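Local coordinates for protein L-2,4-diaminobutyric acid acetyltransferase (Geobacillus sp., PDB 6SLK) that transfers the acetyl group of acetyl-CoA to L-2,4-diaminobutyrate, probably as a step in the biosynthesis of the compatible solute ectoine, at residues Gly29-Glu34 with Gly68-Phe73; Val119-Thr124 with Ile173-Asn178; Thr125-Asn130 with Glu166-Phe171. All coordinates share one frame; numbering follows the deposited sequence.

Contact 1. Residues Gly29-Glu34 with Gly68-Phe73; sequences GTRVWE and GDIVGF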
# COMPACT_ATOMS: atom_id res chain seq x y z
N GLY A 29 -5.43 -10.13 7.72
CA GLY A 29 -4.99 -8.77 7.85
C GLY A 29 -4.70 -8.42 9.29
O GLY A 29 -3.70 -7.79 9.56
N THR A 30 -5.57 -8.83 10.19
CA THR A 30 -5.46 -8.45 11.59
C THR A 30 -4.25 -9.11 12.30
O THR A 30 -3.54 -8.46 13.08
CB THR A 30 -6.80 -8.72 12.33
OG1 THR A 30 -7.62 -7.55 12.13
CG2 THR A 30 -6.63 -8.91 13.88
N ARG A 31 -4.02 -10.36 12.01
CA ARG A 31 -2.90 -11.11 12.60
C ARG A 31 -1.57 -10.63 12.00
O ARG A 31 -0.60 -10.57 12.71
CB ARG A 31 -3.10 -12.62 12.37
CG ARG A 31 -4.02 -13.24 13.45
CD ARG A 31 -4.79 -14.45 12.94
NE ARG A 31 -3.96 -15.65 12.76
CZ ARG A 31 -3.71 -16.30 11.61
NH1 ARG A 31 -4.20 -15.88 10.44
NH2 ARG A 31 -2.91 -17.39 11.64
N VAL A 32 -1.57 -10.24 10.73
CA VAL A 32 -0.39 -9.66 10.12
C VAL A 32 -0.10 -8.35 10.83
O VAL A 32 1.03 -8.08 11.19
CB VAL A 32 -0.52 -9.49 8.61
CG1 VAL A 32 0.63 -8.63 8.03
CG2 VAL A 32 -0.55 -10.85 7.96
N TRP A 33 -1.10 -7.54 11.05
CA TRP A 33 -0.88 -6.25 11.68
C TRP A 33 -0.35 -6.47 13.09
O TRP A 33 0.45 -5.67 13.56
CB TRP A 33 -2.20 -5.47 11.76
CG TRP A 33 -2.16 -4.15 12.52
CD1 TRP A 33 -1.84 -2.92 12.02
CD2 TRP A 33 -2.49 -3.95 13.89
NE1 TRP A 33 -1.90 -1.95 13.02
CE2 TRP A 33 -2.33 -2.57 14.17
CE3 TRP A 33 -2.91 -4.80 14.91
CZ2 TRP A 33 -2.59 -2.03 15.40
CZ3 TRP A 33 -3.19 -4.24 16.17
CH2 TRP A 33 -3.02 -2.88 16.39
N GLU A 34 -0.86 -7.50 13.78
CA GLU A 34 -0.34 -7.85 15.11
C GLU A 34 1.15 -8.24 15.15
O GLU A 34 1.89 -7.73 15.98
CB GLU A 34 -1.17 -8.95 15.74
CG GLU A 34 -2.42 -8.35 16.43
CD GLU A 34 -3.56 -9.34 16.72
OE1 GLU A 34 -3.52 -10.53 16.33
OE2 GLU A 34 -4.52 -8.88 17.32
N GLY A 68 -0.27 -23.14 13.68
CA GLY A 68 -1.32 -22.15 13.49
C GLY A 68 -1.11 -20.69 13.90
O GLY A 68 -2.04 -19.92 13.80
N ASP A 69 0.08 -20.28 14.37
CA ASP A 69 0.40 -18.84 14.51
C ASP A 69 1.16 -18.26 13.30
O ASP A 69 1.99 -18.95 12.69
CB ASP A 69 1.20 -18.58 15.76
CG ASP A 69 0.43 -18.90 16.98
OD1 ASP A 69 -0.67 -19.46 16.81
OD2 ASP A 69 0.90 -18.55 18.10
N ILE A 70 0.85 -17.01 12.97
CA ILE A 70 1.62 -16.25 11.98
C ILE A 70 2.97 -15.92 12.61
O ILE A 70 3.03 -15.24 13.63
CB ILE A 70 1.01 -14.89 11.56
CG1 ILE A 70 -0.43 -15.05 11.10
CG2 ILE A 70 1.81 -14.25 10.38
CD1 ILE A 70 -0.62 -15.92 9.89
N VAL A 71 4.03 -16.39 11.98
CA VAL A 71 5.38 -16.06 12.48
C VAL A 71 6.25 -15.26 11.48
O VAL A 71 7.36 -14.85 11.85
CB VAL A 71 6.10 -17.34 12.95
CG1 VAL A 71 5.36 -17.92 14.16
CG2 VAL A 71 6.24 -18.35 11.81
N GLY A 72 5.75 -15.10 10.23
CA GLY A 72 6.42 -14.32 9.21
C GLY A 72 5.52 -13.73 8.14
O GLY A 72 4.47 -14.30 7.83
N PHE A 73 5.93 -12.58 7.62
CA PHE A 73 5.21 -11.93 6.55
C PHE A 73 6.15 -11.22 5.58
O PHE A 73 7.04 -10.48 6.02
CB PHE A 73 4.21 -10.96 7.19
CG PHE A 73 3.39 -10.18 6.19
CD1 PHE A 73 2.45 -10.83 5.40
CD2 PHE A 73 3.56 -8.82 6.05
CE1 PHE A 73 1.67 -10.13 4.47
CE2 PHE A 73 2.80 -8.13 5.12
CZ PHE A 73 1.86 -8.78 4.32
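Val32 and Phe73 meet as methyl against ring. The CG1 methyl of Val32 stands above the middle of the Phe73 ring, with CG1 3.5 Å from the ring centroid and only 10° off the normal, a CH-pi contact over the face. Val32 turns CG1 anti to its backbone N (chi1 169°), which aims this branch at the ring, while its second branch reaches the ring's flank, Val32 CG2 lying 3.9 Å from Phe73 CD1. Replacing Phe73 with an alanine is likely to open a gap beneath the Val32 methyls and leave CG1 without the aromatic face it rests on.

At the preceding residue, Arg31, the chemistry changes. Arg31 lays one face of its guanidinium on Ile70, whose CG1 sits 3.4 Å from the plane of that group and over its centre; the two side chains cross at about a right angle. The Arg31 chain bends at chi3 to bring the group there. At the guanidinium edge, Arg31 NH2 also makes a weak hydrogen bond of 3.4 Å to Gly68 O, but its stronger polar partners lie elsewhere: NH2 forms a salt bridge with Glu65, and NH1 one with Asp28.

Ile70 and Phe73 are three residues apart, yet both point at the helix. The reason is a classic beta bulge, in which Val71 and Gly72 both face Ala64 of the adjacent strand and so take up one extra residue. The axis of helix segment 29-34 crosses that of strand segment 69-73 at 67°, 8.8 Å away at closest. Ile63 of strand 62-66 packs beside Val32, Ile70 and Phe73, Leu35 from the next helical turn adds to the Ile70 and Phe73 side, and Tyr50 of helix 47-56 touches Val32.

Contact 2. Residues Val119-Thr124 with Ile173-Asn178; sequences VRFIET and IGPFFN. With NA (sodium ion), chain D.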
# COMPACT_ATOMS: atom_id res chain seq x y z
N VAL A 119 9.76 -11.27 -13.90
CA VAL A 119 10.49 -10.28 -13.10
C VAL A 119 12.01 -10.42 -13.39
O VAL A 119 12.53 -11.51 -13.45
CB VAL A 119 10.24 -10.47 -11.58
CG1 VAL A 119 11.15 -9.55 -10.77
CG2 VAL A 119 8.75 -10.18 -11.24
N ARG A 120 12.65 -9.30 -13.61
CA ARG A 120 14.07 -9.18 -13.89
C ARG A 120 14.85 -8.38 -12.78
O ARG A 120 16.05 -8.36 -12.81
CB ARG A 120 14.23 -8.49 -15.25
CG ARG A 120 13.65 -9.32 -16.42
CD ARG A 120 13.83 -8.60 -17.76
NE ARG A 120 13.37 -9.46 -18.85
CZ ARG A 120 14.09 -10.35 -19.55
NH1 ARG A 120 15.39 -10.54 -19.32
NH2 ARG A 120 13.48 -11.08 -20.47
N PHE A 121 14.18 -7.62 -11.90
CA PHE A 121 14.81 -6.94 -10.75
C PHE A 121 13.96 -7.08 -9.49
O PHE A 121 12.71 -7.13 -9.58
CB PHE A 121 14.99 -5.48 -10.98
CG PHE A 121 15.87 -5.14 -12.10
CD1 PHE A 121 17.24 -5.08 -11.92
CD2 PHE A 121 15.33 -4.82 -13.37
CE1 PHE A 121 18.07 -4.70 -12.98
CE2 PHE A 121 16.16 -4.45 -14.43
CZ PHE A 121 17.54 -4.39 -14.22
N ILE A 122 14.63 -7.17 -8.34
CA ILE A 122 14.06 -6.87 -7.01
C ILE A 122 14.58 -5.50 -6.53
O ILE A 122 15.76 -5.16 -6.64
CB ILE A 122 14.38 -7.92 -5.96
CG1 ILE A 122 13.84 -9.26 -6.37
CG2 ILE A 122 13.81 -7.50 -4.61
CD1 ILE A 122 14.48 -10.51 -5.76
N GLU A 123 13.68 -4.72 -5.99
CA GLU A 123 14.01 -3.41 -5.47
C GLU A 123 13.40 -3.37 -4.07
O GLU A 123 12.33 -3.98 -3.80
CB GLU A 123 13.46 -2.43 -6.42
CG GLU A 123 13.86 -1.05 -6.22
CD GLU A 123 13.58 -0.24 -7.46
OE1 GLU A 123 14.10 -0.56 -8.55
OE2 GLU A 123 12.79 0.72 -7.35
N THR A 124 14.15 -2.80 -3.14
CA THR A 124 13.72 -2.64 -1.80
C THR A 124 14.55 -1.54 -1.10
O THR A 124 15.52 -1.05 -1.62
CB THR A 124 13.81 -3.97 -1.02
OG1 THR A 124 13.06 -3.92 0.20
CG2 THR A 124 15.23 -4.30 -0.67
N ILE A 173 18.53 -5.62 -6.84
CA ILE A 173 19.01 -6.95 -7.17
C ILE A 173 18.64 -7.32 -8.61
O ILE A 173 17.46 -7.33 -8.98
CB ILE A 173 18.45 -7.98 -6.22
CG1 ILE A 173 18.89 -7.62 -4.82
CG2 ILE A 173 18.82 -9.41 -6.62
CD1 ILE A 173 18.42 -8.65 -3.83
N GLY A 174 19.64 -7.65 -9.42
CA GLY A 174 19.47 -7.98 -10.80
C GLY A 174 20.41 -7.17 -11.67
O GLY A 174 21.23 -6.46 -11.14
N PRO A 175 20.28 -7.27 -13.00
CA PRO A 175 19.27 -8.06 -13.69
C PRO A 175 19.37 -9.54 -13.51
O PRO A 175 20.46 -10.08 -13.31
CB PRO A 175 19.51 -7.73 -15.16
CG PRO A 175 20.66 -6.84 -15.23
CD PRO A 175 21.29 -6.76 -13.92
N PHE A 176 18.23 -10.20 -13.55
CA PHE A 176 18.15 -11.66 -13.65
C PHE A 176 16.85 -12.00 -14.43
O PHE A 176 16.19 -11.10 -15.00
CB PHE A 176 18.19 -12.31 -12.25
CG PHE A 176 17.06 -11.89 -11.37
CD1 PHE A 176 17.09 -10.69 -10.72
CD2 PHE A 176 15.92 -12.67 -11.26
CE1 PHE A 176 16.05 -10.27 -9.93
CE2 PHE A 176 14.85 -12.23 -10.51
CZ PHE A 176 14.92 -11.03 -9.84
N PHE A 177 16.52 -13.27 -14.51
CA PHE A 177 15.30 -13.73 -15.16
C PHE A 177 15.01 -15.14 -14.63
O PHE A 177 15.78 -16.02 -14.98
CB PHE A 177 15.53 -13.76 -16.68
CG PHE A 177 14.27 -13.98 -17.49
CD1 PHE A 177 13.21 -13.09 -17.41
CD2 PHE A 177 14.16 -15.06 -18.35
CE1 PHE A 177 12.04 -13.27 -18.14
CE2 PHE A 177 13.00 -15.26 -19.07
CZ PHE A 177 11.93 -14.36 -18.96
N ASN A 178 13.99 -15.43 -13.80
CA ASN A 178 12.65 -14.76 -13.61
C ASN A 178 12.32 -14.26 -12.16
O ASN A 178 11.82 -14.98 -11.25
CB ASN A 178 11.48 -15.70 -14.13
CG ASN A 178 11.97 -17.08 -14.67
OD1 ASN A 178 12.77 -17.78 -14.04
ND2 ASN A 178 11.48 -17.47 -15.85
NA NA D . 17.09 -9.87 -17.10
O HOH W 1 19.42 -11.16 -17.48
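Arg120 O is approached by two groups of the chain's C-terminal tail. Phe176 N donates a hydrogen bond to it at 2.9 Å, tilted 23° from the carbonyl plane, and the CA-H of Pro175 adds a weaker contact. The peptide before Pro175 is cis, and Gly174 just ahead of it adopts backbone angles that call for glycine: a CB there would clash with Arg120 O and with the ring of Phe121. Phe121 CE1 instead lies 3.9 Å from Pro175 CD, the two side chains running alongside one another.

The Phe176 ring lies against the backbone at Arg120, just ahead of strand 121-125. Its CG stands between the backbone N and the carbonyl carbon (chi1 61°), which swings one face beneath Arg120 C, while Ile122 N lies at the ring's edge. Its far end, CZ, packs 4.0 Å from Ile122 CG1.

Farther out, Arg120 runs extended from CG to NE and lays its guanidinium on Phe177, the planes 14° apart and the centres 4.2 Å apart; this is an off-centre cation-pi stack, with Arg120 NH2 over the ring's rim. A sodium ion is bound by Phe176 O at 2.6 Å and by a water.

Deeper in, Ile122 and Ile173 form an antiparallel hydrogen-bonded pair, Ile122 N to Ile173 O and Ile173 N to Ile122 O. Their side chains lie on the face that Tyr140 of helix 131-143 covers at Ile122. This antiparallel pairing of strand 121-125 with the last strand, 168-173, beside the parallel neighbour 85-93, belongs to the GNAT acetyltransferase fold.

Contact 3. Residues Thr125-Asn130 with Glu166-Phe171; sequences TVSPSN and EDEPLF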
# COMPACT_ATOMS: atom_id res chain seq x y z
N THR A 125 14.20 -1.26 0.13
CA THR A 125 14.83 -0.21 0.93
C THR A 125 15.09 -0.91 2.27
O THR A 125 14.25 -1.69 2.72
CB THR A 125 13.82 0.94 0.96
OG1 THR A 125 14.19 2.02 0.10
CG2 THR A 125 13.44 1.32 2.20
N VAL A 126 16.27 -0.70 2.86
CA VAL A 126 16.60 -1.38 4.15
C VAL A 126 17.12 -0.30 5.10
O VAL A 126 18.13 0.38 4.80
CB VAL A 126 17.74 -2.38 3.97
CG1 VAL A 126 18.08 -3.07 5.28
CG2 VAL A 126 17.43 -3.42 2.90
N SER A 127 16.46 -0.14 6.24
CA SER A 127 16.95 0.77 7.28
C SER A 127 18.31 0.29 7.84
O SER A 127 18.50 -0.93 8.09
CB SER A 127 15.99 0.79 8.51
OG SER A 127 14.70 0.93 8.04
N PRO A 128 19.19 1.21 8.14
CA PRO A 128 20.49 0.95 8.81
C PRO A 128 20.42 -0.07 9.92
O PRO A 128 21.18 -1.05 9.90
CB PRO A 128 20.86 2.32 9.37
CG PRO A 128 20.34 3.19 8.28
CD PRO A 128 19.01 2.64 7.88
N SER A 129 19.47 0.10 10.83
CA SER A 129 19.45 -0.81 12.00
C SER A 129 18.73 -2.15 11.73
O SER A 129 18.81 -3.06 12.54
CB SER A 129 18.84 -0.13 13.20
OG SER A 129 17.60 0.41 12.81
N ASN A 130 18.12 -2.30 10.57
CA ASN A 130 17.62 -3.61 10.19
C ASN A 130 18.68 -4.54 9.55
O ASN A 130 18.77 -4.72 8.30
CB ASN A 130 16.42 -3.48 9.27
CG ASN A 130 15.60 -4.77 9.20
OD1 ASN A 130 16.12 -5.90 9.36
ND2 ASN A 130 14.31 -4.59 9.04
N GLU A 166 15.25 6.70 10.48
CA GLU A 166 16.50 6.55 9.74
C GLU A 166 16.35 6.71 8.21
O GLU A 166 15.26 6.74 7.65
CB GLU A 166 17.05 5.17 10.04
CG GLU A 166 17.39 4.95 11.50
CD GLU A 166 17.99 3.57 11.76
OE1 GLU A 166 17.62 2.55 11.13
OE2 GLU A 166 18.87 3.49 12.62
N ASP A 167 17.49 6.82 7.52
CA ASP A 167 17.54 6.66 6.07
C ASP A 167 16.94 5.30 5.59
O ASP A 167 16.87 4.29 6.33
CB ASP A 167 19.00 6.65 5.56
CG ASP A 167 19.78 7.93 5.87
OD1 ASP A 167 19.20 8.99 6.24
OD2 ASP A 167 21.02 7.83 5.69
N GLU A 168 16.59 5.28 4.31
CA GLU A 168 16.16 4.05 3.69
C GLU A 168 16.95 3.92 2.40
O GLU A 168 16.49 4.29 1.34
CB GLU A 168 14.64 4.14 3.48
CG GLU A 168 13.83 4.08 4.79
CD GLU A 168 13.58 2.68 5.36
OE1 GLU A 168 13.59 1.65 4.67
OE2 GLU A 168 13.40 2.60 6.57
N PRO A 169 18.17 3.40 2.48
CA PRO A 169 18.93 3.16 1.26
C PRO A 169 18.29 2.13 0.33
O PRO A 169 17.71 1.17 0.80
CB PRO A 169 20.28 2.68 1.74
CG PRO A 169 20.26 2.71 3.20
CD PRO A 169 18.99 3.29 3.70
N LEU A 170 18.44 2.34 -0.99
CA LEU A 170 17.86 1.50 -2.01
C LEU A 170 18.75 0.34 -2.42
O LEU A 170 19.95 0.51 -2.67
CB LEU A 170 17.59 2.39 -3.21
CG LEU A 170 16.79 1.76 -4.34
CD1 LEU A 170 15.35 1.53 -3.93
CD2 LEU A 170 16.90 2.58 -5.62
N PHE A 171 18.19 -0.86 -2.44
CA PHE A 171 18.86 -2.05 -2.87
C PHE A 171 18.21 -2.51 -4.14
O PHE A 171 17.01 -2.59 -4.17
CB PHE A 171 18.76 -3.19 -1.87
CG PHE A 171 19.57 -3.03 -0.63
CD1 PHE A 171 19.45 -1.91 0.19
CD2 PHE A 171 20.44 -4.05 -0.21
CE1 PHE A 171 20.22 -1.79 1.38
CE2 PHE A 171 21.20 -3.92 0.96
CZ PHE A 171 21.09 -2.80 1.76
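Val126 CG2 lies over one face of the Phe171 ring, 3.8 Å from its centroid and 19° off the normal, where strand 121-125 gives way to the loop that leads into helix 131-143 of the GNAT fold. The side chains are inclined to each other, and the methyl sits toward the rim rather than over the ring's middle; Phe137 of helix 131-143 packs on Val126 as well. Just before it, Thr125 and Leu170 are an antiparallel non-hydrogen-bonded pair; the next link in the strand pairing runs from Val126 N to Pro169 O at 3.1 Å.

Beyond this apolar patch the side chains become polar. Glu168 bends back at chi2 (-81°), bringing its carboxylate to Ser127, whose OG donates a 2.6 Å hydrogen bond to Glu168 OE2 from above the carboxylate plane. Tyr48 of the second subunit packs on Thr125 and Glu168.

Ser127 to Asn130 form a type I beta turn, and Asn130 then N-caps the helix, its OD1 accepting from Ser133 N. Glu166 stretches out beyond CG and slides past Pro128 in the opposite sense to reach this turn. There a single oxygen takes two donors of one residue: Ser129 N, on the syn side, and Ser129 OG, 2.7 Å away, arrive at Glu166 OE1 from opposite faces of the carboxylate plane.

How the contacts relate
Contacts 2 and 3 hold the same two neighbouring strands, 121-125 and 168-173, and Thr124 O of one meets Phe171 N of the other at 2.8 Å, probably as a hydrogen bond. Contact 1 lies elsewhere on the same sheet, its centre about 27 Å from that of contact 2 and across the chain's centre. All three are partly buried: contact 1 passes from a buried Val32-Phe73 pair to the more exposed Arg31, contact 2 combines backbone pairing with aromatic packing and a cation-pi stack toward its exposed end, and contact 3 carries carboxylate-serine bonds inward to the buried Glu168. Tyr56 of the second subunit hydrogen-bonds through OH to Glu123 and packs on Leu170.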